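Hemoglobin subunit beta from Mustelus griseus carries oxygen from the gills to the peripheral tissues as the beta chain of a tetrameric, heme-containing hemoglobin. Local coordinates of one contact, PDB 1GCW (chain A, 2.00 Å), residues Tyr35-Arg40 and Pro90-Leu95, beside the matching contact of the related hemoglobin subunit beta from Isurus oxyrinchus, PDB 3MKB (chain B, 1.90 Å), residues Phe35-Ala40 and Pro90-Leu95. Structure 2 is superposed on structure 1 by the backbone atoms of these residues (RMSD 0.47 Å); each is numbered along its deposited sequence.

Structure 1 (1GCW); sequences YPWTNR and PGSFHL. With HEM (protoporphyrin IX containing Fe), chain C.
Leu95 of helix 93-108 meets Tyr35, Trp37 and Thr38 of the loop after helix 20-34, a buried junction of the globin fold beside the heme, whose CMC lies 3.5 Å from Ser92 O. Leu95 CD2 sits over the face of the Tyr35 ring, 4.0 Å from the centroid and 5° off the normal: a CH-pi contact. Its other branch, CD1, approaches the indole obliquely, 3.6 Å from Trp37 NE1, and lies 3.9 Å from Thr38 CG2. Trp37 holds CG between its backbone N and carbonyl carbon (chi1 59°), which brings one indole face against Tyr35 CB. At the indole edge, near its plane, Ser92 OG stands 4.4 Å from Trp37 NE1. A water joins them, donating to Ser92 OG and accepting a weak hydrogen bond from Trp37 NE1. Thr38 OG1 donates to Tyr35 O at 2.6 Å, tilted 25° from the carbonyl plane, tying the turn together. Ser92 OG also hydrogen-bonds Asp94 of another hemoglobin chain, whose Tyr139 ring meets Trp37, as between unlike subunits of vertebrate hemoglobins.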
loop_
_atom_site.group_PDB
_atom_site.type_symbol
_atom_site.label_atom_id
_atom_site.label_comp_id
_atom_site.label_asym_id
_atom_site.label_seq_id
_atom_site.Cartn_x
_atom_site.Cartn_y
_atom_site.Cartn_z
ATOM N N TYR A 35 -7.906 0.087 -13.045
ATOM C CA TYR A 35 -7.199 -0.946 -12.294
ATOM C C TYR A 35 -7.592 -2.299 -12.899
ATOM O O TYR A 35 -8.369 -3.063 -12.312
ATOM C CB TYR A 35 -7.603 -0.864 -10.824
ATOM C CG TYR A 35 -7.603 0.555 -10.308
ATOM C CD1 TYR A 35 -8.795 1.217 -10.027
ATOM C CD2 TYR A 35 -6.405 1.254 -10.140
ATOM C CE1 TYR A 35 -8.795 2.538 -9.593
ATOM C CE2 TYR A 35 -6.396 2.574 -9.708
ATOM C CZ TYR A 35 -7.591 3.210 -9.436
ATOM O OH TYR A 35 -7.579 4.518 -9.003
ATOM N N PRO A 36 -7.034 -2.612 -14.080
ATOM C CA PRO A 36 -7.283 -3.843 -14.830
ATOM C C PRO A 36 -7.333 -5.125 -14.016
ATOM O O PRO A 36 -8.257 -5.920 -14.167
ATOM C CB PRO A 36 -6.163 -3.859 -15.861
ATOM C CG PRO A 36 -5.866 -2.430 -16.093
ATOM C CD PRO A 36 -6.042 -1.763 -14.765
ATOM N N TRP A 37 -6.353 -5.330 -13.145
ATOM C CA TRP A 37 -6.321 -6.550 -12.355
ATOM C C TRP A 37 -7.610 -6.861 -11.605
ATOM O O TRP A 37 -7.780 -7.984 -11.113
ATOM C CB TRP A 37 -5.166 -6.509 -11.361
ATOM C CG TRP A 37 -5.224 -5.359 -10.420
ATOM C CD1 TRP A 37 -5.820 -5.327 -9.190
ATOM C CD2 TRP A 37 -4.624 -4.079 -10.613
ATOM N NE1 TRP A 37 -5.622 -4.100 -8.605
ATOM C CE2 TRP A 37 -4.890 -3.316 -9.458
ATOM C CE3 TRP A 37 -3.881 -3.501 -11.652
ATOM C CZ2 TRP A 37 -4.439 -2.001 -9.314
ATOM C CZ3 TRP A 37 -3.431 -2.187 -11.507
ATOM C CH2 TRP A 37 -3.713 -1.457 -10.347
ATOM N N THR A 38 -8.512 -5.884 -11.505
ATOM C CA THR A 38 -9.770 -6.109 -10.789
ATOM C C THR A 38 -10.698 -7.065 -11.545
ATOM O O THR A 38 -11.497 -7.771 -10.934
ATOM C CB THR A 38 -10.519 -4.777 -10.505
ATOM O OG1 THR A 38 -10.701 -4.050 -11.722
ATOM C CG2 THR A 38 -9.729 -3.929 -9.536
ATOM N N ASN A 39 -10.582 -7.090 -12.870
ATOM C CA ASN A 39 -11.401 -7.976 -13.697
ATOM C C ASN A 39 -11.236 -9.412 -13.221
ATOM O O ASN A 39 -12.210 -10.145 -13.067
ATOM C CB ASN A 39 -10.966 -7.896 -15.158
ATOM C CG ASN A 39 -11.481 -6.659 -15.854
ATOM O OD1 ASN A 39 -10.713 -5.760 -16.200
ATOM N ND2 ASN A 39 -12.789 -6.607 -16.071
ATOM N N ARG A 40 -9.986 -9.800 -13.001
ATOM C CA ARG A 40 -9.634 -11.138 -12.543
ATOM C C ARG A 40 -10.616 -11.672 -11.510
ATOM O O ARG A 40 -11.066 -12.808 -11.600
ATOM C CB ARG A 40 -8.231 -11.115 -11.933
ATOM C CG ARG A 40 -7.337 -12.242 -12.372
ATOM C CD ARG A 40 -6.729 -12.978 -11.188
ATOM N NE ARG A 40 -6.133 -14.238 -11.624
ATOM C CZ ARG A 40 -6.194 -15.377 -10.938
ATOM N NH1 ARG A 40 -6.829 -15.422 -9.768
ATOM N NH2 ARG A 40 -5.633 -16.477 -11.431
ATOM N N PRO A 90 -7.551 -7.206 0.723
ATOM C CA PRO A 90 -8.030 -6.113 1.582
ATOM C C PRO A 90 -7.545 -4.728 1.152
ATOM O O PRO A 90 -8.202 -3.716 1.422
ATOM C CB PRO A 90 -7.511 -6.486 2.970
ATOM C CG PRO A 90 -7.295 -7.948 2.913
ATOM C CD PRO A 90 -6.859 -8.245 1.502
ATOM N N GLY A 91 -6.395 -4.687 0.487
ATOM C CA GLY A 91 -5.844 -3.421 0.041
ATOM C C GLY A 91 -6.362 -2.996 -1.315
ATOM O O GLY A 91 -5.856 -2.042 -1.904
ATOM N N SER A 92 -7.373 -3.702 -1.813
ATOM C CA SER A 92 -7.958 -3.384 -3.113
ATOM C C SER A 92 -9.383 -2.841 -2.987
ATOM O O SER A 92 -9.936 -2.317 -3.951
ATOM C CB SER A 92 -7.961 -4.627 -4.010
ATOM O OG SER A 92 -6.647 -4.957 -4.438
ATOM N N PHE A 93 -9.968 -2.959 -1.800
ATOM C CA PHE A 93 -11.327 -2.486 -1.571
ATOM C C PHE A 93 -11.490 -0.991 -1.840
ATOM O O PHE A 93 -12.513 -0.555 -2.375
ATOM C CB PHE A 93 -11.754 -2.806 -0.138
ATOM C CG PHE A 93 -12.058 -4.264 0.089
ATOM C CD1 PHE A 93 -13.231 -4.832 -0.408
ATOM C CD2 PHE A 93 -11.178 -5.071 0.803
ATOM C CE1 PHE A 93 -13.525 -6.189 -0.193
ATOM C CE2 PHE A 93 -11.464 -6.428 1.023
ATOM C CZ PHE A 93 -12.638 -6.984 0.525
ATOM N N HIS A 94 -10.480 -0.207 -1.474
ATOM C CA HIS A 94 -10.527 1.237 -1.687
ATOM C C HIS A 94 -10.555 1.584 -3.174
ATOM O O HIS A 94 -10.884 2.709 -3.545
ATOM C CB HIS A 94 -9.320 1.918 -1.017
ATOM C CG HIS A 94 -8.043 1.804 -1.799
ATOM N ND1 HIS A 94 -7.693 2.696 -2.790
ATOM C CD2 HIS A 94 -7.041 0.894 -1.742
ATOM C CE1 HIS A 94 -6.531 2.341 -3.310
ATOM N NE2 HIS A 94 -6.115 1.251 -2.693
ATOM N N LEU A 95 -10.219 0.626 -4.032
ATOM C CA LEU A 95 -10.210 0.915 -5.453
ATOM C C LEU A 95 -11.618 1.191 -5.968
ATOM O O LEU A 95 -11.806 2.041 -6.839
ATOM C CB LEU A 95 -9.580 -0.243 -6.231
ATOM C CG LEU A 95 -8.152 -0.695 -5.888
ATOM C CD1 LEU A 95 -7.818 -1.900 -6.757
ATOM C CD2 LEU A 95 -7.142 0.421 -6.136
HETATM C CHA HEM C . -20.000 -9.366 -4.669
HETATM C CHB HEM C . -20.362 -5.381 -1.891
HETATM C CHC HEM C . -15.704 -4.297 -2.952
HETATM C CHD HEM C . -15.353 -8.283 -5.689
HETATM C C1A HEM C . -20.479 -8.406 -3.764
HETATM C C2A HEM C . -21.752 -8.497 -3.078
HETATM C C3A HEM C . -21.850 -7.370 -2.326
HETATM C C4A HEM C . -20.662 -6.576 -2.551
HETATM C CMA HEM C . -22.962 -7.046 -1.331
HETATM C CAA HEM C . -22.746 -9.679 -3.138
HETATM C CBA HEM C . -22.965 -10.418 -1.815
HETATM C CGA HEM C . -23.371 -11.873 -1.995
HETATM O O1A HEM C . -23.275 -12.399 -3.128
HETATM O O2A HEM C . -23.786 -12.494 -0.992
HETATM C C1B HEM C . -19.130 -4.722 -2.002
HETATM C C2B HEM C . -18.837 -3.458 -1.350
HETATM C C3B HEM C . -17.556 -3.134 -1.681
HETATM C C4B HEM C . -17.025 -4.240 -2.472
HETATM C CMB HEM C . -19.762 -2.659 -0.418
HETATM C CAB HEM C . -16.934 -1.921 -1.416
HETATM C CBB HEM C . -16.073 -1.833 -0.324
HETATM C C1C HEM C . -15.221 -5.274 -3.837
HETATM C C2C HEM C . -13.940 -5.224 -4.505
HETATM C C3C HEM C . -13.845 -6.342 -5.244
HETATM C C4C HEM C . -15.077 -7.066 -5.074
HETATM C CMC HEM C . -12.887 -4.119 -4.438
HETATM C CAC HEM C . -12.752 -6.757 -5.998
HETATM C CBC HEM C . -12.203 -6.029 -7.066
HETATM C C1D HEM C . -16.603 -8.880 -5.667
HETATM C C2D HEM C . -16.963 -10.007 -6.515
HETATM C C3D HEM C . -18.295 -10.188 -6.370
HETATM C C4D HEM C . -18.748 -9.284 -5.321
HETATM C CMD HEM C . -16.064 -10.787 -7.469
HETATM C CAD HEM C . -19.173 -10.938 -7.354
HETATM C CBD HEM C . -19.746 -12.241 -6.849
HETATM C CGD HEM C . -20.444 -13.019 -7.944
HETATM O O1D HEM C . -20.969 -12.382 -8.888
HETATM O O2D HEM C . -20.461 -14.267 -7.860
HETATM N NA HEM C . -19.783 -7.252 -3.398
HETATM N NB HEM C . -18.021 -5.178 -2.722
HETATM N NC HEM C . -15.956 -6.376 -4.255
HETATM N ND HEM C . -17.722 -8.390 -4.980
HETATM FE FE HEM C . -17.893 -6.768 -3.867
HETATM O O HOH W 1 -5.072 -3.751 -6.089
#

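Structure 2 (3MKB); sequences FPWTNA and PGSFHL. With HEM (protoporphyrin IX containing Fe), chain D.
Over the ring of Phe35 lies Leu95 CD2, 3.8 Å from the centroid and 8° off the normal, a CH-pi contact made on the ring face. Leu95 CD1, the other branch, approaches the indole obliquely, 3.6 Å from Trp37 NE1, and reaches Thr38 CG2 at 3.8 Å. The side chain of Trp37 has CG placed between backbone N and carbonyl carbon (chi1 60°), and this turns one indole face to Phe35 CB. Ser92 OG stands at the indole edge, near its plane, 4.0 Å from Trp37 NE1. Thr38 OG1 donates to Phe35 O at 2.5 Å, tilted 23° from the carbonyl plane, closing the turn locally. Polar ends look across the subunit boundary: Ser92 OG hydrogen-bonds Asp94 of an alpha subunit, to which Trp37 NE1 also makes a weak hydrogen bond, while the Trp37 ring meets Tyr139 of the same chain. Within the beta chain the loop and helix 93-108 thus meet mainly by apolar packing round Leu95, whereas the alpha subunit is met by hydrogen bonds and packing alike.

What differs
Both structures place Leu95(A) and Leu95(B) against the side chains at the same three loop positions, 35, 37 and 38, and the side chains of Trp37(A) and Ser92(A) coincide with their counterparts within the error. The hydrogen bond from Thr38(A) OG1 to Tyr35(A) O recurs between Thr38(B) OG1 and Phe35(B) O. The main exchange is Tyr35(A) against Phe35(B). Their CB atoms coincide within the error, chi1 is -45° against -47°, and after superposition the CZ atoms lie 0.4 Å and the CD1 atoms 0.3 Å apart, so the two rings occupy one site. The contacts of Tyr35(A) with Trp37(A), Thr38(A) and Leu95(A) are kept by Phe35(B) with the counterparts. Phe35(B) lacks the hydroxyl of Tyr35(A), which probably leaves the far end of the ring less polar. Arg40(A) is exchanged for Ala40(B), whose side chain has no guanidinium group and so no positive charge. Along the backbone, where the other comparable CA atoms coincide within the error, those of Pro90(A) and Pro90(B) stand 0.8 Å apart after superposition, just beyond it.

Structure 2 (3MKB)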
loop_
_atom_site.group_PDB
_atom_site.type_symbol
_atom_site.label_atom_id
_atom_site.label_comp_id
_atom_site.label_asym_id
_atom_site.label_seq_id
_atom_site.Cartn_x
_atom_site.Cartn_y
_atom_site.Cartn_z
ATOM N N PHE B 35 -8.155 0.222 -12.995
ATOM C CA PHE B 35 -7.387 -0.805 -12.277
ATOM C C PHE B 35 -7.708 -2.235 -12.756
ATOM O O PHE B 35 -8.374 -2.992 -12.053
ATOM C CB PHE B 35 -7.625 -0.709 -10.749
ATOM C CG PHE B 35 -7.518 0.676 -10.220
ATOM C CD1 PHE B 35 -8.669 1.358 -9.779
ATOM C CD2 PHE B 35 -6.268 1.336 -10.174
ATOM C CE1 PHE B 35 -8.586 2.663 -9.284
ATOM C CE2 PHE B 35 -6.151 2.671 -9.635
ATOM C CZ PHE B 35 -7.308 3.332 -9.221
ATOM N N PRO B 36 -7.210 -2.632 -13.959
ATOM C CA PRO B 36 -7.638 -3.897 -14.642
ATOM C C PRO B 36 -7.438 -5.170 -13.850
ATOM O O PRO B 36 -8.155 -6.172 -14.026
ATOM C CB PRO B 36 -6.756 -3.906 -15.896
ATOM C CG PRO B 36 -6.594 -2.545 -16.184
ATOM C CD PRO B 36 -6.264 -1.917 -14.813
ATOM N N TRP B 37 -6.478 -5.140 -12.932
ATOM C CA TRP B 37 -6.177 -6.343 -12.218
ATOM C C TRP B 37 -7.358 -6.684 -11.356
ATOM O O TRP B 37 -7.512 -7.836 -10.978
ATOM C CB TRP B 37 -4.871 -6.200 -11.406
ATOM C CG TRP B 37 -4.902 -5.103 -10.360
ATOM C CD1 TRP B 37 -5.355 -5.214 -9.116
ATOM C CD2 TRP B 37 -4.481 -3.755 -10.529
ATOM N NE1 TRP B 37 -5.221 -4.036 -8.453
ATOM C CE2 TRP B 37 -4.673 -3.114 -9.309
ATOM C CE3 TRP B 37 -3.927 -3.031 -11.595
ATOM C CZ2 TRP B 37 -4.390 -1.788 -9.119
ATOM C CZ3 TRP B 37 -3.591 -1.701 -11.397
ATOM C CH2 TRP B 37 -3.818 -1.099 -10.159
ATOM N N THR B 38 -8.225 -5.703 -11.088
ATOM C CA THR B 38 -9.428 -5.937 -10.257
ATOM C C THR B 38 -10.526 -6.738 -10.964
ATOM O O THR B 38 -11.443 -7.224 -10.311
ATOM C CB THR B 38 -10.074 -4.641 -9.807
ATOM O OG1 THR B 38 -10.482 -3.893 -10.963
ATOM C CG2 THR B 38 -9.091 -3.830 -8.985
ATOM N N ASN B 39 -10.441 -6.859 -12.286
ATOM C CA ASN B 39 -11.386 -7.713 -13.019
ATOM C C ASN B 39 -11.150 -9.220 -12.809
ATOM O O ASN B 39 -11.978 -10.034 -13.216
ATOM C CB ASN B 39 -11.488 -7.325 -14.522
ATOM C CG ASN B 39 -12.893 -7.667 -15.156
ATOM O OD1 ASN B 39 -13.324 -7.026 -16.114
ATOM N ND2 ASN B 39 -13.574 -8.672 -14.625
ATOM N N ALA B 40 -10.065 -9.583 -12.127
ATOM C CA ALA B 40 -9.651 -10.984 -11.978
ATOM C C ALA B 40 -10.666 -11.792 -11.236
ATOM O O ALA B 40 -10.752 -12.983 -11.425
ATOM C CB ALA B 40 -8.306 -11.085 -11.264
ATOM N N PRO B 90 -7.755 -7.406 0.218
ATOM C CA PRO B 90 -8.424 -6.255 0.868
ATOM C C PRO B 90 -7.800 -4.905 0.480
ATOM O O PRO B 90 -8.466 -3.875 0.543
ATOM C CB PRO B 90 -8.340 -6.570 2.379
ATOM C CG PRO B 90 -7.079 -7.478 2.527
ATOM C CD PRO B 90 -7.073 -8.285 1.194
ATOM N N GLY B 91 -6.577 -4.955 -0.053
ATOM C CA GLY B 91 -5.860 -3.779 -0.524
ATOM C C GLY B 91 -6.469 -3.201 -1.760
ATOM O O GLY B 91 -6.126 -2.080 -2.150
ATOM N N SER B 92 -7.347 -3.974 -2.395
ATOM C CA SER B 92 -8.098 -3.567 -3.564
ATOM C C SER B 92 -9.509 -2.985 -3.231
ATOM O O SER B 92 -10.166 -2.364 -4.065
ATOM C CB SER B 92 -8.197 -4.736 -4.553
ATOM O OG SER B 92 -6.880 -5.162 -4.986
ATOM N N PHE B 93 -9.986 -3.174 -2.010
ATOM C CA PHE B 93 -11.266 -2.542 -1.634
ATOM C C PHE B 93 -11.384 -1.022 -1.937
ATOM O O PHE B 93 -12.395 -0.576 -2.459
ATOM C CB PHE B 93 -11.547 -2.772 -0.144
ATOM C CG PHE B 93 -11.965 -4.215 0.210
ATOM C CD1 PHE B 93 -12.802 -4.934 -0.636
ATOM C CD2 PHE B 93 -11.518 -4.820 1.385
ATOM C CE1 PHE B 93 -13.184 -6.207 -0.361
ATOM C CE2 PHE B 93 -11.927 -6.104 1.713
ATOM C CZ PHE B 93 -12.756 -6.821 0.824
ATOM N N HIS B 94 -10.381 -0.218 -1.576
ATOM C CA HIS B 94 -10.448 1.218 -1.826
ATOM C C HIS B 94 -10.431 1.582 -3.316
ATOM O O HIS B 94 -10.688 2.695 -3.668
ATOM C CB HIS B 94 -9.302 1.961 -1.077
ATOM C CG HIS B 94 -7.980 1.903 -1.789
ATOM N ND1 HIS B 94 -7.564 2.873 -2.676
ATOM C CD2 HIS B 94 -7.005 0.960 -1.786
ATOM C CE1 HIS B 94 -6.385 2.538 -3.181
ATOM N NE2 HIS B 94 -6.036 1.374 -2.669
ATOM N N LEU B 95 -9.978 0.682 -4.183
ATOM C CA LEU B 95 -10.041 0.946 -5.625
ATOM C C LEU B 95 -11.509 1.024 -6.055
ATOM O O LEU B 95 -11.873 1.815 -6.892
ATOM C CB LEU B 95 -9.303 -0.155 -6.385
ATOM C CG LEU B 95 -7.851 -0.304 -5.934
ATOM C CD1 LEU B 95 -7.093 -1.446 -6.755
ATOM C CD2 LEU B 95 -7.151 1.028 -6.097
HETATM C CHA HEM D . -19.873 -10.343 -3.135
HETATM C CHB HEM D . -20.278 -6.163 -0.762
HETATM C CHC HEM D . -15.989 -4.942 -2.497
HETATM C CHD HEM D . -15.670 -9.041 -5.133
HETATM C C1A HEM D . -20.269 -9.350 -2.295
HETATM C C2A HEM D . -21.406 -9.445 -1.441
HETATM C C3A HEM D . -21.527 -8.292 -0.809
HETATM C C4A HEM D . -20.470 -7.446 -1.232
HETATM C CMA HEM D . -22.623 -7.941 0.220
HETATM C CAA HEM D . -22.357 -10.656 -1.309
HETATM C CBA HEM D . -21.784 -11.685 -0.343
HETATM C CGA HEM D . -22.823 -12.777 -0.146
HETATM O O1A HEM D . -23.788 -12.576 0.634
HETATM O O2A HEM D . -22.689 -13.845 -0.770
HETATM C C1B HEM D . -19.171 -5.427 -1.008
HETATM C C2B HEM D . -18.875 -4.093 -0.491
HETATM C C3B HEM D . -17.671 -3.772 -1.000
HETATM C C4B HEM D . -17.182 -4.879 -1.833
HETATM C CMB HEM D . -19.745 -3.191 0.444
HETATM C CAB HEM D . -16.904 -2.465 -0.747
HETATM C CBB HEM D . -15.643 -2.613 -0.316
HETATM C C1C HEM D . -15.549 -5.928 -3.383
HETATM C C2C HEM D . -14.380 -5.868 -4.233
HETATM C C3C HEM D . -14.322 -6.972 -4.962
HETATM C C4C HEM D . -15.422 -7.805 -4.595
HETATM C CMC HEM D . -13.368 -4.728 -4.358
HETATM C CAC HEM D . -13.233 -7.352 -5.993
HETATM C CBC HEM D . -12.741 -6.449 -6.875
HETATM C C1D HEM D . -16.803 -9.753 -4.902
HETATM C C2D HEM D . -17.204 -10.986 -5.551
HETATM C C3D HEM D . -18.526 -11.358 -4.905
HETATM C C4D HEM D . -18.791 -10.328 -3.942
HETATM C CMD HEM D . -16.468 -11.755 -6.667
HETATM C CAD HEM D . -19.453 -12.567 -5.183
HETATM C CBD HEM D . -20.333 -12.306 -6.384
HETATM C CGD HEM D . -20.993 -13.658 -6.697
HETATM O O1D HEM D . -22.239 -13.755 -6.546
HETATM O O2D HEM D . -20.317 -14.673 -7.094
HETATM N NA HEM D . -19.694 -8.100 -2.161
HETATM N NB HEM D . -18.134 -5.863 -1.788
HETATM N NC HEM D . -16.175 -7.142 -3.627
HETATM N ND HEM D . -17.752 -9.420 -3.958
HETATM FE FE HEM D . -17.827 -7.672 -2.821
HETATM O O HOH W 2 -18.452 -6.425 -4.526
#